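Local structure of transcriptional regulator, PadR family (Enterococcus faecalis, 3HHH) at residues A20-R24 against K25-G29. The protein probably binds DNA as a PadR-family transcriptional regulator, using a winged helix-turn-helix domain and pairing with a second subunit. Numbering follows the deposited sequence.
Sequences AIIQR and KETYG
Lys25 donates its backbone N-H to Ile21 O, 3.3 Å from Lys25 N and with an N-H...O angle of 160°, and this i to i+4 bond is the last turn of helix 13-24 at work. Lys25 is also where helical backbone angles are abandoned: the chain gives one last N-H to the helix, then leaves helical geometry and runs on extended through Glu26 and Thr27. The Lys25 side chain, extended throughout, leads away from the helix.

The apolar part of the contact is small and one-sided. The CB of Thr27 points back toward the helix, and CG2 lies against Ile22 CG1, 3.7 Å away, the two side chains crossing at about a right angle. With OG1 anti to the backbone N (chi1 -172°), the threonine separates its two branches: the methyl meets the isoleucine, while the hydroxyl bonds to Glu31 OE1 in helix 29-37. On the isoleucine, CG1, anti to the carbonyl carbon, is the branch that does the touching. Around this pair, Ile22 also packs on Tyr78 and Leu80 of strand 74-80, to which Thr27 is joined by backbone hydrogen bonds with Tyr78, and Ile21 packs on helix 29-37.

Charged groups sit outside this apolar patch, Glu26 forming a salt bridge with Lys67 on strand 62-69. The segment 25-29 links helix 13-24 to helix 29-37 and meets strand 74-80 of the two-stranded wing, consistent with the winged helix-turn-helix fold of PadR regulators. Its chemistry divides the labour: a single backbone bond closes the helix, and the departing chain is held by a threonine whose methyl packs on helix 13-24 and whose hydroxyl bonds to Glu31 of helix 29-37.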
ATOM      1  N   ALA B  20     -10.435  -1.622 -10.570  1.00 17.13           N
ATOM      2  CA  ALA B  20      -9.870  -1.513 -11.915  1.00 17.32           C
ATOM      3  C   ALA B  20     -10.263  -2.685 -12.804  1.00 17.68           C
ATOM      4  O   ALA B  20     -10.734  -2.484 -13.928  1.00 17.70           O
ATOM      5  CB  ALA B  20      -8.354  -1.406 -11.839  1.00 17.22           C
ATOM      6  N   ILE B  21     -10.070  -3.902 -12.296  1.00 18.04           N
ATOM      7  CA  ILE B  21     -10.393  -5.116 -13.052  1.00 18.42           C
ATOM      8  C   ILE B  21     -11.882  -5.187 -13.404  1.00 18.93           C
ATOM      9  O   ILE B  21     -12.239  -5.497 -14.540  1.00 18.93           O
ATOM     10  CB  ILE B  21      -9.982  -6.390 -12.288  1.00 18.36           C
ATOM     11  CG1 ILE B  21      -8.458  -6.495 -12.210  1.00 18.24           C
ATOM     12  CG2 ILE B  21     -10.536  -7.631 -12.969  1.00 18.21           C
ATOM     13  CD1 ILE B  21      -7.969  -7.472 -11.157  1.00 17.51           C
ATOM     14  N   ILE B  22     -12.741  -4.881 -12.437  1.00 19.59           N
ATOM     15  CA  ILE B  22     -14.191  -4.894 -12.656  1.00 20.21           C
ATOM     16  C   ILE B  22     -14.626  -3.855 -13.712  1.00 21.04           C
ATOM     17  O   ILE B  22     -15.524  -4.122 -14.521  1.00 20.96           O
ATOM     18  CB  ILE B  22     -14.968  -4.666 -11.331  1.00 20.16           C
ATOM     19  CG1 ILE B  22     -14.711  -5.815 -10.339  1.00 20.11           C
ATOM     20  CG2 ILE B  22     -16.455  -4.557 -11.589  1.00 19.69           C
ATOM     21  CD1 ILE B  22     -15.146  -5.510  -8.907  1.00 19.43           C
ATOM     22  N   GLN B  23     -13.982  -2.686 -13.708  1.00 22.00           N
ATOM     23  CA  GLN B  23     -14.269  -1.633 -14.696  1.00 22.86           C
ATOM     24  C   GLN B  23     -14.055  -2.115 -16.129  1.00 23.65           C
ATOM     25  O   GLN B  23     -14.824  -1.784 -17.028  1.00 23.62           O
ATOM     26  CB  GLN B  23     -13.373  -0.413 -14.467  1.00 22.92           C
ATOM     27  CG  GLN B  23     -13.840   0.850 -15.198  1.00 23.08           C
ATOM     28  CD  GLN B  23     -12.732   1.875 -15.380  1.00 23.25           C
ATOM     29  OE1 GLN B  23     -11.601   1.532 -15.729  1.00 23.43           O
ATOM     30  NE2 GLN B  23     -13.056   3.142 -15.150  1.00 22.97           N
ATOM     31  N   ARG B  24     -12.998  -2.895 -16.323  1.00 24.71           N
ATOM     32  CA  ARG B  24     -12.589  -3.349 -17.646  1.00 25.55           C
ATOM     33  C   ARG B  24     -13.570  -4.382 -18.196  1.00 26.25           C
ATOM     34  O   ARG B  24     -13.958  -4.316 -19.365  1.00 26.50           O
ATOM     35  CB  ARG B  24     -11.186  -3.957 -17.573  1.00 25.61           C
ATOM     36  CG  ARG B  24     -10.196  -3.390 -18.575  1.00 26.27           C
ATOM     37  CD  ARG B  24      -8.921  -4.223 -18.602  1.00 27.40           C
ATOM     38  NE  ARG B  24      -8.354  -4.406 -17.260  1.00 28.49           N
ATOM     39  CZ  ARG B  24      -7.345  -5.224 -16.954  1.00 28.74           C
ATOM     40  NH1 ARG B  24      -6.744  -5.956 -17.890  1.00 28.88           N
ATOM     41  NH2 ARG B  24      -6.925  -5.300 -15.696  1.00 28.83           N
ATOM     42  N   LYS B  25     -13.964  -5.328 -17.345  1.00 27.05           N
ATOM     43  CA  LYS B  25     -14.850  -6.421 -17.741  1.00 27.62           C
ATOM     44  C   LYS B  25     -15.723  -6.884 -16.568  1.00 27.99           C
ATOM     45  O   LYS B  25     -15.247  -6.977 -15.432  1.00 28.01           O
ATOM     46  CB  LYS B  25     -14.014  -7.601 -18.251  1.00 27.71           C
ATOM     47  CG  LYS B  25     -14.805  -8.656 -19.032  1.00 28.31           C
ATOM     48  CD  LYS B  25     -14.050  -9.983 -19.092  1.00 28.83           C
ATOM     49  CE  LYS B  25     -14.707 -10.963 -20.055  1.00 29.18           C
ATOM     50  NZ  LYS B  25     -13.913 -12.223 -20.198  1.00 29.51           N
ATOM     51  N   GLU B  26     -16.994  -7.178 -16.850  1.00 28.43           N
ATOM     52  CA  GLU B  26     -17.875  -7.810 -15.865  1.00 28.72           C
ATOM     53  C   GLU B  26     -17.280  -9.164 -15.489  1.00 28.86           C
ATOM     54  O   GLU B  26     -16.836  -9.915 -16.364  1.00 28.92           O
ATOM     55  CB  GLU B  26     -19.291  -7.994 -16.419  1.00 28.82           C
ATOM     56  CG  GLU B  26     -20.339  -8.288 -15.345  1.00 29.15           C
ATOM     57  CD  GLU B  26     -21.634  -8.867 -15.893  1.00 29.60           C
ATOM     58  OE1 GLU B  26     -22.695  -8.599 -15.291  1.00 29.80           O
ATOM     59  OE2 GLU B  26     -21.596  -9.592 -16.910  1.00 29.94           O
ATOM     60  N   THR B  27     -17.274  -9.480 -14.197  1.00 28.93           N
ATOM     61  CA  THR B  27     -16.399 -10.532 -13.696  1.00 28.99           C
ATOM     62  C   THR B  27     -16.838 -11.123 -12.355  1.00 28.93           C
ATOM     63  O   THR B  27     -17.714 -10.580 -11.684  1.00 28.93           O
ATOM     64  CB  THR B  27     -14.972  -9.961 -13.532  1.00 29.06           C
ATOM     65  OG1 THR B  27     -14.050 -11.009 -13.211  1.00 29.49           O
ATOM     66  CG2 THR B  27     -14.950  -8.898 -12.441  1.00 29.05           C
ATOM     67  N   TYR B  28     -16.205 -12.232 -11.977  1.00 28.80           N
ATOM     68  CA  TYR B  28     -16.443 -12.875 -10.684  1.00 28.82           C
ATOM     69  C   TYR B  28     -15.119 -13.294 -10.029  1.00 28.75           C
ATOM     70  O   TYR B  28     -14.101 -13.455 -10.707  1.00 28.69           O
ATOM     71  CB  TYR B  28     -17.365 -14.087 -10.846  1.00 28.81           C
ATOM     72  CG  TYR B  28     -16.776 -15.173 -11.707  1.00 29.14           C
ATOM     73  CD1 TYR B  28     -16.810 -15.078 -13.092  1.00 29.35           C
ATOM     74  CD2 TYR B  28     -16.172 -16.294 -11.139  1.00 29.50           C
ATOM     75  CE1 TYR B  28     -16.270 -16.066 -13.892  1.00 29.66           C
ATOM     76  CE2 TYR B  28     -15.622 -17.291 -11.935  1.00 29.44           C
ATOM     77  CZ  TYR B  28     -15.673 -17.167 -13.312  1.00 29.69           C
ATOM     78  OH  TYR B  28     -15.135 -18.140 -14.123  1.00 30.26           O
ATOM     79  N   GLY B  29     -15.156 -13.478  -8.711  1.00 28.68           N
ATOM     80  CA  GLY B  29     -13.973 -13.776  -7.892  1.00 28.56           C
ATOM     81  C   GLY B  29     -12.831 -14.534  -8.548  1.00 28.50           C
ATOM     82  O   GLY B  29     -11.681 -14.106  -8.477  1.00 28.74           O
TER